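Local atomic coordinates of mitochondrial association factor 1 (Toxoplasma gondii, PDB entry 6BXS), a protein that belongs to a parasite protein family whose locus is required for manipulating host mitochondria, and has a macro domain-like fold, its own role being less certain. Residues M190-G195 with A244-P250. Numbering follows the deposited sequence.
Sequences MLGIVG and AITRFDP. With SO4 (sulfate ion), chain G.
Two helical segments, 190-195 within helix 179-202 and 244-248 at the C-terminal end of helix 230-248, run in the same general direction, their axes 9.6 Å apart at closest approach and crossing at -43°. In register, Leu191 CA lies 5.2 Å from Ala244 CA and Gly195 CA 7.0 Å from Phe248 CA. Gly195 N bonds Leu191 O (2.7 Å) in the first helix. The second closes at Phe248; Asp249 leaves helical conformation with phi 46°, although its N still donates to Ile245 O (2.7 Å), and the chain turns so that Pro250 also faces the first helix.

No hydrogen bond joins the segments; the contact is chiefly apolar. Ala244, with only a methyl, lets the backbones come nearest at Leu191, its CB packing 3.8 Å from Met190 CG. Beta-branched Val194 (chi1 t) offers CG2 to Ala244 CB (3.7 Å) and CG1 to Phe248 CD2 (3.5 Å) and Pro250 CG (4.0 Å). Leu191 (m, t) is long enough to bring CD2 within 3.9 Å of Phe248 CE2.

The flat Phe248 ring (chi1 m) fits over side-chain-less Gly195, whose CA makes a CH-pi contact 3.7 Å from the ring centroid; a CB there would clash with Phe248 CZ.

On the exposed side, Arg247 NH1 and NH2 hydrogen-bond O1 of a sulfate, probably from the crystallisation liquor, at 2.7 and 2.8 Å; Lys202 binds the same ion. At the turn itself, the Asp249 carboxylate forms a salt bridge with Arg19.

Such helix-on-helix packing beside a central mixed sheet fits the three-layer alpha/beta/alpha architecture of macro domains.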
ATOM      1  N   MET A 190      -1.769   8.529   1.510  1.00 20.93           N
ATOM      2  CA  MET A 190      -0.628   8.200   2.361  1.00 18.27           C
ATOM      3  C   MET A 190      -1.031   8.209   3.831  1.00 19.14           C
ATOM      4  O   MET A 190      -0.547   7.393   4.614  1.00 21.55           O
ATOM      5  CB  MET A 190       0.526   9.174   2.124  1.00 20.23           C
ATOM      6  CG  MET A 190       1.850   8.716   2.729  1.00 20.70           C
ATOM      7  SD  MET A 190       2.418   7.129   2.077  1.00 24.98           S
ATOM      8  CE  MET A 190       2.706   7.548   0.360  1.00 20.74           C
ATOM      9  N   LEU A 191      -1.913   9.132   4.204  1.00 20.34           N
ATOM     10  CA  LEU A 191      -2.466   9.154   5.554  1.00 22.71           C
ATOM     11  C   LEU A 191      -3.241   7.871   5.842  1.00 22.01           C
ATOM     12  O   LEU A 191      -3.234   7.369   6.966  1.00 25.54           O
ATOM     13  CB  LEU A 191      -3.381  10.367   5.750  1.00 23.81           C
ATOM     14  CG  LEU A 191      -2.731  11.737   5.963  1.00 22.56           C
ATOM     15  CD1 LEU A 191      -3.807  12.800   6.116  1.00 25.20           C
ATOM     16  CD2 LEU A 191      -1.815  11.737   7.178  1.00 22.09           C
ATOM     17  N   GLY A 192      -3.913   7.346   4.823  1.00 22.63           N
ATOM     18  CA  GLY A 192      -4.658   6.107   4.959  1.00 21.71           C
ATOM     19  C   GLY A 192      -3.752   4.926   5.251  1.00 21.70           C
ATOM     20  O   GLY A 192      -4.056   4.091   6.104  1.00 21.02           O
ATOM     21  N   ILE A 193      -2.634   4.861   4.539  1.00 17.26           N
ATOM     22  CA  ILE A 193      -1.663   3.788   4.715  1.00 20.43           C
ATOM     23  C   ILE A 193      -1.037   3.825   6.109  1.00 21.96           C
ATOM     24  O   ILE A 193      -1.049   2.830   6.833  1.00 18.29           O
ATOM     25  CB  ILE A 193      -0.548   3.881   3.655  1.00 23.36           C
ATOM     26  CG1 ILE A 193      -1.130   3.690   2.253  1.00 22.89           C
ATOM     27  CG2 ILE A 193       0.532   2.833   3.907  1.00 24.67           C
ATOM     28  CD1 ILE A 193      -0.267   4.262   1.151  1.00 30.22           C
ATOM     29  N   VAL A 194      -0.487   4.976   6.474  1.00 17.03           N
ATOM     30  CA  VAL A 194       0.198   5.127   7.753  1.00 21.55           C
ATOM     31  C   VAL A 194      -0.799   5.114   8.908  1.00 22.91           C
ATOM     32  O   VAL A 194      -0.503   4.607   9.991  1.00 19.72           O
ATOM     33  CB  VAL A 194       1.021   6.430   7.786  1.00 22.77           C
ATOM     34  CG1 VAL A 194       1.748   6.584   9.120  1.00 20.42           C
ATOM     35  CG2 VAL A 194       2.021   6.451   6.633  1.00 18.31           C
ATOM     36  N   GLY A 195      -1.985   5.666   8.672  1.00 23.37           N
ATOM     37  CA  GLY A 195      -3.031   5.674   9.677  1.00 23.02           C
ATOM     38  C   GLY A 195      -3.561   4.280   9.953  1.00 20.97           C
ATOM     39  O   GLY A 195      -3.801   3.912  11.106  1.00 18.66           O
ATOM     40  N   ALA A 244       2.346  12.518   6.533  1.00 20.28           N
ATOM     41  CA  ALA A 244       1.922  11.314   7.240  1.00 16.56           C
ATOM     42  C   ALA A 244       2.829  11.014   8.431  1.00 22.41           C
ATOM     43  O   ALA A 244       2.348  10.656   9.505  1.00 19.57           O
ATOM     44  CB  ALA A 244       1.893  10.129   6.291  1.00 19.29           C
ATOM     45  N   ILE A 245       4.136  11.154   8.237  1.00 18.06           N
ATOM     46  CA  ILE A 245       5.093  10.922   9.312  1.00 18.97           C
ATOM     47  C   ILE A 245       4.892  11.945  10.430  1.00 18.89           C
ATOM     48  O   ILE A 245       4.922  11.600  11.611  1.00 21.62           O
ATOM     49  CB  ILE A 245       6.546  10.990   8.797  1.00 19.44           C
ATOM     50  CG1 ILE A 245       6.837   9.826   7.844  1.00 22.41           C
ATOM     51  CG2 ILE A 245       7.542  10.980   9.954  1.00 23.85           C
ATOM     52  CD1 ILE A 245       6.695   8.447   8.456  1.00 23.10           C
ATOM     53  N   THR A 246       4.695  13.202  10.046  1.00 22.02           N
ATOM     54  CA  THR A 246       4.421  14.269  11.003  1.00 20.53           C
ATOM     55  C   THR A 246       3.149  13.993  11.793  1.00 24.55           C
ATOM     56  O   THR A 246       3.088  14.250  12.994  1.00 19.86           O
ATOM     57  CB  THR A 246       4.289  15.632  10.292  1.00 25.39           C
ATOM     58  OG1 THR A 246       5.577  16.051   9.827  1.00 20.75           O
ATOM     59  CG2 THR A 246       3.733  16.700  11.230  1.00 29.36           C
ATOM     60  N   ARG A 247       2.131  13.478  11.110  1.00 21.73           N
ATOM     61  CA  ARG A 247       0.844  13.203  11.740  1.00 22.23           C
ATOM     62  C   ARG A 247       0.932  12.097  12.789  1.00 24.93           C
ATOM     63  O   ARG A 247       0.501  12.283  13.928  1.00 20.80           O
ATOM     64  CB  ARG A 247      -0.196  12.830  10.674  1.00 24.95           C
ATOM     65  CG  ARG A 247      -1.472  12.171  11.203  1.00 21.24           C
ATOM     66  CD  ARG A 247      -2.200  13.036  12.225  1.00 27.68           C
ATOM     67  NE  ARG A 247      -3.552  12.543  12.490  1.00 32.04           N
ATOM     68  CZ  ARG A 247      -3.884  11.716  13.479  1.00 36.59           C
ATOM     69  NH1 ARG A 247      -2.969  11.271  14.333  1.00 37.95           N
ATOM     70  NH2 ARG A 247      -5.147  11.333  13.618  1.00 42.69           N
ATOM     71  N   PHE A 248       1.496  10.954  12.408  1.00 20.65           N
ATOM     72  CA  PHE A 248       1.424   9.757  13.244  1.00 23.52           C
ATOM     73  C   PHE A 248       2.713   9.462  14.014  1.00 22.03           C
ATOM     74  O   PHE A 248       2.690   8.690  14.973  1.00 21.24           O
ATOM     75  CB  PHE A 248       1.048   8.548  12.383  1.00 22.94           C
ATOM     76  CG  PHE A 248      -0.337   8.629  11.800  1.00 24.98           C
ATOM     77  CD1 PHE A 248      -1.453   8.462  12.607  1.00 29.30           C
ATOM     78  CD2 PHE A 248      -0.525   8.878  10.451  1.00 25.86           C
ATOM     79  CE1 PHE A 248      -2.729   8.539  12.077  1.00 28.46           C
ATOM     80  CE2 PHE A 248      -1.800   8.955   9.915  1.00 25.93           C
ATOM     81  CZ  PHE A 248      -2.901   8.787  10.731  1.00 24.07           C
ATOM     82  N   ASP A 249       3.822  10.077  13.600  1.00 25.62           N
ATOM     83  CA  ASP A 249       5.124   9.864  14.242  1.00 23.39           C
ATOM     84  C   ASP A 249       5.381   8.373  14.469  1.00 24.05           C
ATOM     85  O   ASP A 249       5.632   7.944  15.593  1.00 22.55           O
ATOM     86  CB  ASP A 249       5.192  10.629  15.571  1.00 23.42           C
ATOM     87  CG  ASP A 249       6.585  10.622  16.191  1.00 31.30           C
ATOM     88  OD1 ASP A 249       7.576  10.483  15.445  1.00 28.69           O
ATOM     89  OD2 ASP A 249       6.687  10.759  17.427  1.00 29.30           O
ATOM     90  N   PRO A 250       5.308   7.573  13.395  1.00 24.92           N
ATOM     91  CA  PRO A 250       5.255   6.117  13.551  1.00 27.64           C
ATOM     92  C   PRO A 250       6.609   5.450  13.780  1.00 25.40           C
ATOM     93  O   PRO A 250       7.653   6.018  13.462  1.00 25.74           O
ATOM     94  CB  PRO A 250       4.657   5.663  12.222  1.00 27.67           C
ATOM     95  CG  PRO A 250       5.173   6.660  11.238  1.00 24.59           C
ATOM     96  CD  PRO A 250       5.290   7.972  11.976  1.00 21.63           C
TER
HETATM   97  S   SO4 G 504      -3.621   9.431  16.951  1.00 64.38           S
HETATM   98  O1  SO4 G 504      -4.467   9.612  15.771  1.00 50.15           O
HETATM   99  O2  SO4 G 504      -4.209   8.422  17.827  1.00 52.84           O
HETATM  100  O3  SO4 G 504      -2.289   8.994  16.537  1.00 56.85           O
HETATM  101  O4  SO4 G 504      -3.514  10.697  17.673  1.00 57.10           O